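Local coordinates for protein Rab GDP dissociation inhibitor alpha (Naegleria fowleri, PDB 6C87) that probably slows GDP release from prenylated Rab GTPases and keeps them soluble between membranes, at residues A[143-148]-A[188-193]; A[153-158]-A[182-187]; A[408-413]-A[433-438]; A[430-433]-A[439-442]. All coordinates share one frame; numbering follows the deposited sequence.

Contact 1: A[143-148]-A[188-193]; sequences FFEKLK and EDTTDF. With SO4 (sulfate ion), chain E.
Glu-145 and Thr-190 bring helices 143-157 and 188-198 closest together here, their CA atoms 7.4 Å apart. The Glu-145 side chain leaves its helix with CG anti to the backbone N (chi1 -177°) and bends at chi2, which carries the carboxylate across to the first turn of the other helix. There the hydroxyl of Thr-190 donates from OG1 to Glu-145 OE2 at 2.6 Å, arriving on the anti side of the oxygen and 21° out of the carboxylate plane. The other oxygen, OE1, is probably hydrogen-bonded to Ser-187 OG, just before helix 188-198, and lies 4.1 Å from CB of Asp-189. That aspartate directs its own OD1 to Gln-336. At the amino-terminal end of helix 143-157 a sulfate, probably from the crystallisation liquor, accepts a bond at O1 from the backbone N of Glu-145 at 2.6 Å, with weaker ones from the N of Phe-144. With a hydroxyl at each oxygen, the rotation of the Glu-145 carboxylate is probably fixed. This would be consistent with a charged Glu-145, even though Asp-189 OD2 stands 4.6 Å from its OE1.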
loop_
_atom_site.group_PDB
_atom_site.type_symbol
_atom_site.label_atom_id
_atom_site.label_comp_id
_atom_site.label_asym_id
_atom_site.label_seq_id
_atom_site.Cartn_x
_atom_site.Cartn_y
_atom_site.Cartn_z
ATOM N N PHE A 143 13.358 -23.514 -37.918
ATOM C CA PHE A 143 14.766 -23.125 -37.891
ATOM C C PHE A 143 14.937 -21.629 -37.678
ATOM O O PHE A 143 15.733 -21.197 -36.834
ATOM C CB PHE A 143 15.471 -23.548 -39.177
ATOM C CG PHE A 143 16.923 -23.144 -39.222
ATOM C CD1 PHE A 143 17.310 -21.919 -39.762
ATOM C CD2 PHE A 143 17.903 -23.982 -38.714
ATOM C CE1 PHE A 143 18.644 -21.543 -39.797
ATOM C CE2 PHE A 143 19.242 -23.612 -38.752
ATOM C CZ PHE A 143 19.610 -22.392 -39.294
ATOM N N PHE A 144 14.211 -20.820 -38.446
ATOM C CA PHE A 144 14.385 -19.377 -38.340
ATOM C C PHE A 144 13.675 -18.816 -37.114
ATOM O O PHE A 144 14.133 -17.822 -36.540
ATOM C CB PHE A 144 13.887 -18.686 -39.613
ATOM C CG PHE A 144 14.785 -18.879 -40.810
ATOM C CD1 PHE A 144 14.426 -19.736 -41.838
ATOM C CD2 PHE A 144 15.986 -18.198 -40.908
ATOM C CE1 PHE A 144 15.248 -19.914 -42.938
ATOM C CE2 PHE A 144 16.807 -18.374 -42.008
ATOM C CZ PHE A 144 16.433 -19.235 -43.023
ATOM N N GLU A 145 12.572 -19.438 -36.691
ATOM C CA GLU A 145 11.885 -18.968 -35.493
ATOM C C GLU A 145 12.692 -19.243 -34.228
ATOM O O GLU A 145 12.624 -18.456 -33.279
ATOM C CB GLU A 145 10.498 -19.592 -35.401
ATOM C CG GLU A 145 9.717 -19.086 -34.221
ATOM C CD GLU A 145 8.354 -18.569 -34.609
ATOM O OE1 GLU A 145 7.864 -18.950 -35.691
ATOM O OE2 GLU A 145 7.779 -17.769 -33.842
ATOM N N LYS A 146 13.447 -20.348 -34.191
ATOM C CA LYS A 146 14.363 -20.596 -33.078
ATOM C C LYS A 146 15.272 -19.402 -32.841
ATOM O O LYS A 146 15.441 -18.944 -31.705
ATOM C CB LYS A 146 15.214 -21.835 -33.359
ATOM C CG LYS A 146 14.590 -23.167 -33.015
ATOM C CD LYS A 146 15.541 -24.293 -33.404
ATOM C CE LYS A 146 14.897 -25.651 -33.227
ATOM N NZ LYS A 146 13.651 -25.807 -34.022
ATOM N N LEU A 147 15.859 -18.876 -33.917
ATOM C CA LEU A 147 16.775 -17.748 -33.792
ATOM C C LEU A 147 16.034 -16.476 -33.394
ATOM O O LEU A 147 16.521 -15.707 -32.555
ATOM C CB LEU A 147 17.543 -17.561 -35.099
ATOM C CG LEU A 147 18.414 -18.745 -35.541
ATOM C CD1 LEU A 147 18.658 -18.703 -37.041
ATOM C CD2 LEU A 147 19.746 -18.766 -34.793
ATOM N N LYS A 148 14.863 -16.232 -33.990
ATOM C CA LYS A 148 14.088 -15.044 -33.641
ATOM C C LYS A 148 13.614 -15.094 -32.192
ATOM O O LYS A 148 13.637 -14.077 -31.489
ATOM C CB LYS A 148 12.897 -14.891 -34.590
ATOM N N GLU A 188 3.032 -17.324 -34.057
ATOM C CA GLU A 188 2.248 -17.967 -33.004
ATOM C C GLU A 188 3.014 -19.098 -32.332
ATOM O O GLU A 188 2.780 -19.379 -31.154
ATOM C CB GLU A 188 0.922 -18.487 -33.566
ATOM N N ASP A 189 3.936 -19.749 -33.042
ATOM C CA ASP A 189 4.673 -20.848 -32.423
ATOM C C ASP A 189 5.500 -20.388 -31.228
ATOM O O ASP A 189 5.670 -21.147 -30.264
ATOM C CB ASP A 189 5.557 -21.548 -33.455
ATOM C CG ASP A 189 4.746 -22.316 -34.479
ATOM O OD1 ASP A 189 3.512 -22.431 -34.300
ATOM O OD2 ASP A 189 5.340 -22.823 -35.454
ATOM N N THR A 190 6.007 -19.153 -31.257
ATOM C CA THR A 190 6.754 -18.648 -30.109
ATOM C C THR A 190 5.813 -18.120 -29.034
ATOM O O THR A 190 5.957 -18.455 -27.854
ATOM C CB THR A 190 7.722 -17.538 -30.537
ATOM O OG1 THR A 190 8.697 -18.059 -31.447
ATOM C CG2 THR A 190 8.431 -16.951 -29.318
ATOM N N THR A 191 4.840 -17.291 -29.426
ATOM C CA THR A 191 3.957 -16.671 -28.446
ATOM C C THR A 191 3.051 -17.686 -27.761
ATOM O O THR A 191 2.591 -17.425 -26.643
ATOM C CB THR A 191 3.113 -15.571 -29.101
ATOM O OG1 THR A 191 2.229 -16.152 -30.067
ATOM C CG2 THR A 191 3.996 -14.524 -29.768
ATOM N N ASP A 192 2.784 -18.830 -28.401
ATOM C CA ASP A 192 1.924 -19.843 -27.796
ATOM C C ASP A 192 2.560 -20.433 -26.542
ATOM O O ASP A 192 2.023 -20.291 -25.436
ATOM C CB ASP A 192 1.609 -20.936 -28.816
ATOM C CG ASP A 192 0.422 -20.579 -29.699
ATOM O OD1 ASP A 192 0.108 -21.354 -30.625
ATOM O OD2 ASP A 192 -0.154 -19.487 -29.514
ATOM N N PHE A 193 3.709 -21.099 -26.686
ATOM C CA PHE A 193 4.331 -21.687 -25.503
ATOM C C PHE A 193 4.779 -20.614 -24.521
ATOM O O PHE A 193 4.719 -20.819 -23.303
ATOM C CB PHE A 193 5.506 -22.596 -25.899
ATOM C CG PHE A 193 6.793 -21.861 -26.249
ATOM C CD1 PHE A 193 7.684 -21.449 -25.257
ATOM C CD2 PHE A 193 7.134 -21.636 -27.577
ATOM C CE1 PHE A 193 8.870 -20.792 -25.584
ATOM C CE2 PHE A 193 8.322 -20.989 -27.915
ATOM C CZ PHE A 193 9.190 -20.563 -26.915
HETATM S S SO4 E . 10.902 -21.266 -39.886
HETATM O O1 SO4 E . 11.573 -20.919 -38.639
HETATM O O2 SO4 E . 9.829 -22.219 -39.609
HETATM O O3 SO4 E . 11.864 -21.868 -40.808
HETATM O O4 SO4 E . 10.346 -20.049 -40.475
#

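Contact 2: A[153-158]-A[182-187]; sequences VSYLYD and KYYGVS
Tyr-155 and Tyr-184 carry this contact, and the 89 Å² buried between the segments is divided almost evenly between them. The phenol end of Tyr-184 lies against the root of Tyr-155: its OH is 3.2 Å from Tyr-155 CB and 3.3 Å from Tyr-155 CG, while Tyr-184 CZ sits 3.9 Å from that same CB. Beside this approach, Tyr-184 CE2 comes within 4.0 Å of Tyr-155 CD2. The ring planes are inclined by only 27°, but the centroids are 5.8 Å apart, so the rings are slid past one another and barely overlap; the long axes of the two side chains cross at about a right angle. Tyr-155 reaches this place with CG anti to its backbone nitrogen (chi1 164°).

Seen in the fold, the pair joins the carboxy-terminal end of helix 143-157 to that of helix 177-184, in a part of the chain made of helices and loops, without strands, that probably corresponds to the smaller helical domain of GDI proteins. Immediately after Tyr-184, Gly-185 leaves the helix with a phi of 67°, and Ser-187 then takes the N-cap position of helix 188-198. The far end of Tyr-155 is held elsewhere, its OH hydrogen-bonded to the backbone O of His-167, and its side chain also touches Phe-170 and Ile-180. The Tyr-184 side chain rests on Lys-151 and Leu-152, one turn back along helix 143-157 from its partner.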
loop_
_atom_site.group_PDB
_atom_site.type_symbol
_atom_site.label_atom_id
_atom_site.label_comp_id
_atom_site.label_asym_id
_atom_site.label_seq_id
_atom_site.Cartn_x
_atom_site.Cartn_y
_atom_site.Cartn_z
ATOM N N VAL A 153 13.696 -13.907 -26.205
ATOM C CA VAL A 153 13.721 -14.371 -24.823
ATOM C C VAL A 153 14.965 -13.865 -24.112
ATOM O O VAL A 153 14.919 -13.553 -22.914
ATOM C CB VAL A 153 13.600 -15.907 -24.768
ATOM C CG1 VAL A 153 13.878 -16.429 -23.358
ATOM C CG2 VAL A 153 12.212 -16.339 -25.229
ATOM N N SER A 154 16.091 -13.767 -24.828
ATOM C CA SER A 154 17.286 -13.164 -24.243
ATOM C C SER A 154 17.016 -11.730 -23.805
ATOM O O SER A 154 17.449 -11.307 -22.725
ATOM C CB SER A 154 18.444 -13.212 -25.240
ATOM O OG SER A 154 19.388 -14.211 -24.892
ATOM N N TYR A 155 16.307 -10.963 -24.636
ATOM C CA TYR A 155 15.994 -9.580 -24.292
ATOM C C TYR A 155 15.103 -9.490 -23.059
ATOM O O TYR A 155 15.304 -8.616 -22.208
ATOM C CB TYR A 155 15.343 -8.870 -25.483
ATOM C CG TYR A 155 14.633 -7.582 -25.113
ATOM C CD1 TYR A 155 15.344 -6.441 -24.746
ATOM C CD2 TYR A 155 13.242 -7.505 -25.149
ATOM C CE1 TYR A 155 14.688 -5.268 -24.405
ATOM C CE2 TYR A 155 12.579 -6.335 -24.815
ATOM C CZ TYR A 155 13.306 -5.224 -24.445
ATOM O OH TYR A 155 12.648 -4.065 -24.117
ATOM N N LEU A 156 14.110 -10.378 -22.944
ATOM C CA LEU A 156 13.166 -10.283 -21.830
ATOM C C LEU A 156 13.819 -10.662 -20.505
ATOM O O LEU A 156 13.577 -10.008 -19.484
ATOM C CB LEU A 156 11.935 -11.149 -22.104
ATOM C CG LEU A 156 11.127 -10.723 -23.335
ATOM C CD1 LEU A 156 10.035 -11.731 -23.665
ATOM C CD2 LEU A 156 10.549 -9.324 -23.160
ATOM N N TYR A 157 14.666 -11.693 -20.501
ATOM C CA TYR A 157 15.322 -12.088 -19.261
ATOM C C TYR A 157 16.414 -11.104 -18.859
ATOM O O TYR A 157 16.739 -11.008 -17.672
ATOM C CB TYR A 157 15.905 -13.497 -19.388
ATOM N N ASP A 158 16.975 -10.361 -19.812
ATOM C CA ASP A 158 17.971 -9.346 -19.508
ATOM C C ASP A 158 17.357 -7.986 -19.211
ATOM O O ASP A 158 18.097 -7.049 -18.895
ATOM C CB ASP A 158 18.969 -9.204 -20.660
ATOM C CG ASP A 158 19.958 -10.341 -20.712
ATOM O OD1 ASP A 158 19.882 -11.225 -19.837
ATOM O OD2 ASP A 158 20.821 -10.343 -21.612
ATOM N N LYS A 182 6.223 -8.272 -32.342
ATOM C CA LYS A 182 6.321 -7.893 -33.748
ATOM C C LYS A 182 7.706 -7.372 -34.098
ATOM O O LYS A 182 8.165 -7.551 -35.232
ATOM C CB LYS A 182 5.259 -6.844 -34.086
ATOM N N TYR A 183 8.389 -6.737 -33.141
ATOM C CA TYR A 183 9.731 -6.225 -33.403
ATOM C C TYR A 183 10.714 -7.368 -33.635
ATOM O O TYR A 183 11.614 -7.261 -34.476
ATOM C CB TYR A 183 10.185 -5.326 -32.251
ATOM C CG TYR A 183 11.579 -4.763 -32.414
ATOM C CD1 TYR A 183 11.886 -3.921 -33.477
ATOM C CD2 TYR A 183 12.581 -5.049 -31.495
ATOM C CE1 TYR A 183 13.157 -3.397 -33.633
ATOM C CE2 TYR A 183 13.856 -4.526 -31.641
ATOM C CZ TYR A 183 14.138 -3.701 -32.712
ATOM O OH TYR A 183 15.405 -3.175 -32.865
ATOM N N TYR A 184 10.569 -8.461 -32.888
ATOM C CA TYR A 184 11.425 -9.631 -33.038
ATOM C C TYR A 184 10.957 -10.603 -34.115
ATOM O O TYR A 184 11.652 -11.591 -34.376
ATOM C CB TYR A 184 11.560 -10.348 -31.694
ATOM C CG TYR A 184 12.491 -9.598 -30.791
ATOM C CD1 TYR A 184 13.857 -9.824 -30.844
ATOM C CD2 TYR A 184 12.019 -8.630 -29.922
ATOM C CE1 TYR A 184 14.722 -9.130 -30.041
ATOM C CE2 TYR A 184 12.879 -7.927 -29.110
ATOM C CZ TYR A 184 14.232 -8.180 -29.176
ATOM O OH TYR A 184 15.108 -7.484 -28.375
ATOM N N GLY A 185 9.799 -10.365 -34.724
ATOM C CA GLY A 185 9.355 -11.187 -35.835
ATOM C C GLY A 185 9.014 -12.613 -35.476
ATOM O O GLY A 185 9.232 -13.516 -36.287
ATOM N N VAL A 186 8.488 -12.844 -34.276
ATOM C CA VAL A 186 8.056 -14.170 -33.856
ATOM C C VAL A 186 6.615 -14.387 -34.305
ATOM O O VAL A 186 5.847 -13.435 -34.482
ATOM C CB VAL A 186 8.215 -14.348 -32.329
ATOM C CG1 VAL A 186 9.686 -14.356 -31.942
ATOM C CG2 VAL A 186 7.474 -13.239 -31.581
ATOM N N SER A 187 6.242 -15.651 -34.497
ATOM C CA SER A 187 4.909 -16.040 -34.927
ATOM C C SER A 187 4.161 -16.670 -33.753
ATOM O O SER A 187 4.580 -16.558 -32.593
ATOM C CB SER A 187 4.986 -16.993 -36.121
ATOM O OG SER A 187 5.531 -18.244 -35.735
#

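Contact 3: A[408-413]-A[433-438]; sequences GVFISK and ERITGE
Arg-434 CB packs 3.8 Å from CE2 of Phe-410, the two side chains running alongside each other in opposing senses. Beyond CB the arginine bends at chi2 and chi3 (142° and 57°), which brings the guanidinium up to the strand edge beside Ile-411. NE is hydrogen-bonded to the backbone O of Asp-403. NH1 forms a salt bridge with Asp-430 on its own helix and also donates to water 2, at 2.8 Å; that water in turn donates to the carbonyl O of Ile-411. NH2 points at the same Ile-411 O from 3.4 Å, a weak bond though nearly straight at 168°, with the carbonyl oxygen close to the guanidinium plane.

The strand is 409-411, an outermost member of the five-stranded parallel sheet of order 3-2-1-4-5, which fits the Rossmann-like fold of the family; helix 422-436 packs against it. Phe-410 makes its backbone bonds to strand 290-293, whereas the Val-409 O and Ile-411 N on the other edge both hold water 1, which lies 2.9 Å from Arg-434 NH2 in a weak bond. The sheet edge is therefore met by the arginine and water rather than by another strand.

One residue further on, Ile-435 sets CG1 over the centre of the Phe-410 ring, a CH-pi contact at 3.8 Å from the centroid. The Ile-435 side chain also touches Met-290 and Val-292 of the neighbouring strand.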
loop_
_atom_site.group_PDB
_atom_site.type_symbol
_atom_site.label_atom_id
_atom_site.label_comp_id
_atom_site.label_asym_id
_atom_site.label_seq_id
_atom_site.Cartn_x
_atom_site.Cartn_y
_atom_site.Cartn_z
ATOM N N GLY A 408 -25.584 -8.378 -0.186
ATOM C CA GLY A 408 -24.874 -9.184 0.786
ATOM C C GLY A 408 -24.638 -10.625 0.389
ATOM O O GLY A 408 -24.212 -11.419 1.236
ATOM N N VAL A 409 -24.900 -10.993 -0.862
ATOM C CA VAL A 409 -24.720 -12.359 -1.344
ATOM C C VAL A 409 -23.494 -12.378 -2.244
ATOM O O VAL A 409 -23.530 -11.866 -3.370
ATOM C CB VAL A 409 -25.952 -12.875 -2.097
ATOM C CG1 VAL A 409 -25.746 -14.324 -2.512
ATOM C CG2 VAL A 409 -27.198 -12.729 -1.251
ATOM N N PHE A 410 -22.412 -12.979 -1.758
ATOM C CA PHE A 410 -21.145 -13.029 -2.479
ATOM C C PHE A 410 -20.976 -14.426 -3.061
ATOM O O PHE A 410 -20.812 -15.402 -2.318
ATOM C CB PHE A 410 -19.997 -12.646 -1.549
ATOM C CG PHE A 410 -20.165 -11.289 -0.939
ATOM C CD1 PHE A 410 -20.858 -11.130 0.248
ATOM C CD2 PHE A 410 -19.675 -10.163 -1.578
ATOM C CE1 PHE A 410 -21.037 -9.871 0.804
ATOM C CE2 PHE A 410 -19.848 -8.901 -1.030
ATOM C CZ PHE A 410 -20.532 -8.757 0.165
ATOM N N ILE A 411 -21.019 -14.519 -4.390
ATOM C CA ILE A 411 -21.052 -15.793 -5.103
ATOM C C ILE A 411 -19.741 -15.993 -5.852
ATOM O O ILE A 411 -19.203 -15.055 -6.454
ATOM C CB ILE A 411 -22.251 -15.868 -6.068
ATOM C CG1 ILE A 411 -23.536 -15.459 -5.343
ATOM C CG2 ILE A 411 -22.381 -17.266 -6.655
ATOM C CD1 ILE A 411 -24.761 -15.409 -6.234
ATOM N N SER A 412 -19.227 -17.220 -5.806
ATOM C CA SER A 412 -18.015 -17.566 -6.527
ATOM C C SER A 412 -18.334 -17.930 -7.974
ATOM O O SER A 412 -19.474 -18.236 -8.332
ATOM C CB SER A 412 -17.300 -18.742 -5.861
ATOM O OG SER A 412 -18.112 -19.914 -5.869
ATOM N N LYS A 413 -17.297 -17.896 -8.807
ATOM C CA LYS A 413 -17.396 -18.386 -10.169
ATOM C C LYS A 413 -17.164 -19.889 -10.205
ATOM O O LYS A 413 -16.481 -20.453 -9.346
ATOM C CB LYS A 413 -16.385 -17.680 -11.071
ATOM C CG LYS A 413 -16.659 -16.199 -11.242
ATOM C CD LYS A 413 -15.609 -15.536 -12.110
ATOM C CE LYS A 413 -15.906 -14.058 -12.261
ATOM N NZ LYS A 413 -14.849 -13.368 -13.038
ATOM N N GLU A 433 -12.236 -8.903 -1.400
ATOM C CA GLU A 433 -12.277 -7.447 -1.517
ATOM C C GLU A 433 -13.715 -6.939 -1.537
ATOM O O GLU A 433 -14.027 -5.906 -0.930
ATOM C CB GLU A 433 -11.545 -7.004 -2.778
ATOM C CG GLU A 433 -10.044 -7.032 -2.671
ATOM C CD GLU A 433 -9.397 -6.675 -3.982
ATOM O OE1 GLU A 433 -10.124 -6.680 -5.000
ATOM O OE2 GLU A 433 -8.178 -6.394 -4.001
ATOM N N ARG A 434 -14.606 -7.662 -2.223
ATOM C CA ARG A 434 -16.015 -7.293 -2.238
ATOM C C ARG A 434 -16.630 -7.393 -0.850
ATOM O O ARG A 434 -17.497 -6.586 -0.497
ATOM C CB ARG A 434 -16.778 -8.181 -3.220
ATOM C CG ARG A 434 -16.518 -7.871 -4.683
ATOM C CD ARG A 434 -16.458 -9.142 -5.512
ATOM N NE ARG A 434 -17.676 -9.927 -5.373
ATOM C CZ ARG A 434 -17.834 -11.155 -5.854
ATOM N NH1 ARG A 434 -16.849 -11.745 -6.517
ATOM N NH2 ARG A 434 -18.984 -11.793 -5.678
ATOM N N ILE A 435 -16.181 -8.358 -0.044
ATOM C CA ILE A 435 -16.732 -8.517 1.298
ATOM C C ILE A 435 -16.281 -7.371 2.202
ATOM O O ILE A 435 -17.104 -6.689 2.821
ATOM C CB ILE A 435 -16.326 -9.886 1.879
ATOM C CG1 ILE A 435 -17.017 -11.017 1.123
ATOM C CG2 ILE A 435 -16.658 -9.965 3.365
ATOM C CD1 ILE A 435 -16.458 -12.381 1.440
ATOM N N THR A 436 -14.973 -7.107 2.248
ATOM C CA THR A 436 -14.412 -6.144 3.191
ATOM C C THR A 436 -14.435 -4.707 2.682
ATOM O O THR A 436 -14.210 -3.786 3.474
ATOM C CB THR A 436 -12.967 -6.521 3.559
ATOM O OG1 THR A 436 -12.122 -6.422 2.407
ATOM C CG2 THR A 436 -12.910 -7.952 4.090
ATOM N N GLY A 437 -14.651 -4.491 1.386
ATOM C CA GLY A 437 -14.590 -3.141 0.858
ATOM C C GLY A 437 -13.213 -2.526 0.860
ATOM O O GLY A 437 -13.085 -1.319 0.644
ATOM N N GLU A 438 -12.180 -3.319 1.105
ATOM C CA GLU A 438 -10.809 -2.847 1.173
ATOM C C GLU A 438 -9.962 -3.630 0.179
ATOM O O GLU A 438 -10.278 -4.774 -0.168
ATOM C CB GLU A 438 -10.237 -3.004 2.591
HETATM O O HOH W 1 -21.870 -11.741 -5.777
HETATM O O HOH W 2 -17.078 -14.165 -7.893
#

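Contact 4: A[430-433]-A[439-442]; sequences DIYE and KFDW
Tyr-432 sets CB and the CD2 corner of its ring against the CD2-CE2 side of the Phe-440 ring: Tyr-432 CD2 is 3.6 Å from Phe-440 CE2 and 3.7 Å from Phe-440 CD2. With the planes 76° apart and the centroids separated by 5.7 Å, the two rings meet obliquely. The side chains cross at about a right angle. Glu-433 secures the backbone next to this ring. Its chain, extended beyond CG, delivers OE2 to the backbone N of Phe-440 at 3.1 Å; the bond is nearly straight (167°) and uses the lone pair away from the other oxygen. The aliphatic CG of Lys-439 passes 3.9 Å from the same Glu-433 OE2, but the lysine NZ remains too distant for a salt bridge.

On its other side the Phe-440 ring directs an edge at Trp-442, with CD1 lying 3.5 Å above the centre of the indole face. Both aromatics touch Val-429 and helix 94-102, while Tyr-432 packs on Ile-27 and Leu-30. The polypeptide thus turns at Gly-437 and folds back along the last turns of helix 422-436, a helix flanking the Rossmann-like sheet of the GDI fold.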
loop_
_atom_site.group_PDB
_atom_site.type_symbol
_atom_site.label_atom_id
_atom_site.label_comp_id
_atom_site.label_asym_id
_atom_site.label_seq_id
_atom_site.Cartn_x
_atom_site.Cartn_y
_atom_site.Cartn_z
ATOM N N ASP A 430 -10.898 -11.295 -5.286
ATOM C CA ASP A 430 -11.979 -10.394 -5.647
ATOM C C ASP A 430 -13.142 -10.528 -4.673
ATOM O O ASP A 430 -13.685 -9.524 -4.198
ATOM C CB ASP A 430 -12.416 -10.651 -7.086
ATOM C CG ASP A 430 -13.532 -9.738 -7.512
ATOM O OD1 ASP A 430 -13.366 -8.501 -7.371
ATOM O OD2 ASP A 430 -14.550 -10.251 -8.017
ATOM N N ILE A 431 -13.529 -11.768 -4.355
ATOM C CA ILE A 431 -14.614 -11.999 -3.399
ATOM C C ILE A 431 -14.290 -11.362 -2.052
ATOM O O ILE A 431 -15.133 -10.693 -1.440
ATOM C CB ILE A 431 -14.887 -13.507 -3.255
ATOM C CG1 ILE A 431 -15.518 -14.064 -4.536
ATOM C CG2 ILE A 431 -15.770 -13.784 -2.043
ATOM C CD1 ILE A 431 -15.379 -15.579 -4.670
ATOM N N TYR A 432 -13.061 -11.556 -1.572
ATOM C CA TYR A 432 -12.699 -11.015 -0.266
ATOM C C TYR A 432 -12.675 -9.494 -0.288
ATOM O O TYR A 432 -13.065 -8.847 0.693
ATOM C CB TYR A 432 -11.352 -11.580 0.195
ATOM C CG TYR A 432 -11.123 -11.398 1.675
ATOM C CD1 TYR A 432 -11.821 -12.163 2.601
ATOM C CD2 TYR A 432 -10.206 -10.461 2.153
ATOM C CE1 TYR A 432 -11.620 -12.000 3.964
ATOM C CE2 TYR A 432 -9.996 -10.287 3.518
ATOM C CZ TYR A 432 -10.709 -11.062 4.419
ATOM O OH TYR A 432 -10.518 -10.904 5.775
ATOM N N GLU A 433 -12.236 -8.903 -1.400
ATOM C CA GLU A 433 -12.277 -7.447 -1.517
ATOM C C GLU A 433 -13.715 -6.939 -1.537
ATOM O O GLU A 433 -14.027 -5.906 -0.930
ATOM C CB GLU A 433 -11.545 -7.004 -2.778
ATOM C CG GLU A 433 -10.044 -7.032 -2.671
ATOM C CD GLU A 433 -9.397 -6.675 -3.982
ATOM O OE1 GLU A 433 -10.124 -6.680 -5.000
ATOM O OE2 GLU A 433 -8.178 -6.394 -4.001
ATOM N N LYS A 439 -8.900 -2.996 -0.303
ATOM C CA LYS A 439 -7.972 -3.699 -1.173
ATOM C C LYS A 439 -7.325 -4.842 -0.400
ATOM O O LYS A 439 -7.018 -4.711 0.789
ATOM C CB LYS A 439 -6.907 -2.739 -1.713
ATOM C CG LYS A 439 -6.196 -3.255 -2.958
ATOM C CD LYS A 439 -5.089 -2.329 -3.426
ATOM C CE LYS A 439 -4.335 -2.954 -4.595
ATOM N NZ LYS A 439 -3.181 -2.129 -5.060
ATOM N N PHE A 440 -7.150 -5.978 -1.072
ATOM C CA PHE A 440 -6.647 -7.175 -0.409
ATOM C C PHE A 440 -5.274 -6.903 0.183
ATOM O O PHE A 440 -4.340 -6.539 -0.537
ATOM C CB PHE A 440 -6.583 -8.336 -1.404
ATOM C CG PHE A 440 -6.398 -9.687 -0.762
ATOM C CD1 PHE A 440 -5.131 -10.246 -0.643
ATOM C CD2 PHE A 440 -7.486 -10.401 -0.289
ATOM C CE1 PHE A 440 -4.950 -11.495 -0.054
ATOM C CE2 PHE A 440 -7.315 -11.649 0.303
ATOM C CZ PHE A 440 -6.045 -12.197 0.420
ATOM N N ASP A 441 -5.153 -7.079 1.496
ATOM C CA ASP A 441 -3.896 -6.861 2.203
ATOM C C ASP A 441 -3.133 -8.181 2.232
ATOM O O ASP A 441 -3.490 -9.094 2.985
ATOM C CB ASP A 441 -4.157 -6.334 3.615
ATOM C CG ASP A 441 -2.877 -5.975 4.366
ATOM O OD1 ASP A 441 -1.780 -6.010 3.762
ATOM O OD2 ASP A 441 -2.969 -5.634 5.564
ATOM N N TRP A 442 -2.078 -8.280 1.421
ATOM C CA TRP A 442 -1.279 -9.496 1.373
ATOM C C TRP A 442 -0.375 -9.648 2.582
ATOM O O TRP A 442 0.354 -10.641 2.672
ATOM C CB TRP A 442 -0.421 -9.531 0.105
ATOM C CG TRP A 442 -1.205 -9.720 -1.143
ATOM C CD1 TRP A 442 -1.666 -8.743 -1.978
ATOM C CD2 TRP A 442 -1.656 -10.964 -1.692
ATOM N NE1 TRP A 442 -2.361 -9.303 -3.024
ATOM C CE2 TRP A 442 -2.376 -10.665 -2.870
ATOM C CE3 TRP A 442 -1.522 -12.301 -1.303
ATOM C CZ2 TRP A 442 -2.954 -11.654 -3.665
ATOM C CZ3 TRP A 442 -2.098 -13.284 -2.095
ATOM C CH2 TRP A 442 -2.804 -12.955 -3.264
#

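Overall arrangement
The four contacts fall into two groups about 34 to 42 Å apart between centres, with no atoms of one group nearer than about 22 Å to the other. Contacts 1 and 2 both use helix 143-157, contact 2 being nested in the chain loop that contact 1 closes; their centres are 9 Å apart, and Ser-187 of contact 2 reaches Glu-145 of contact 1. Contacts 3 and 4, also 9 Å between centres, share Glu-433 on helix 422-436, and Ile-431 CD1 packs 3.8 Å from Ser-412 CA. The first pair lies in the helical region, the second beside the parallel sheet. The sulfate of contact 1, probably from the crystallisation liquor, is not evidence of a functional site.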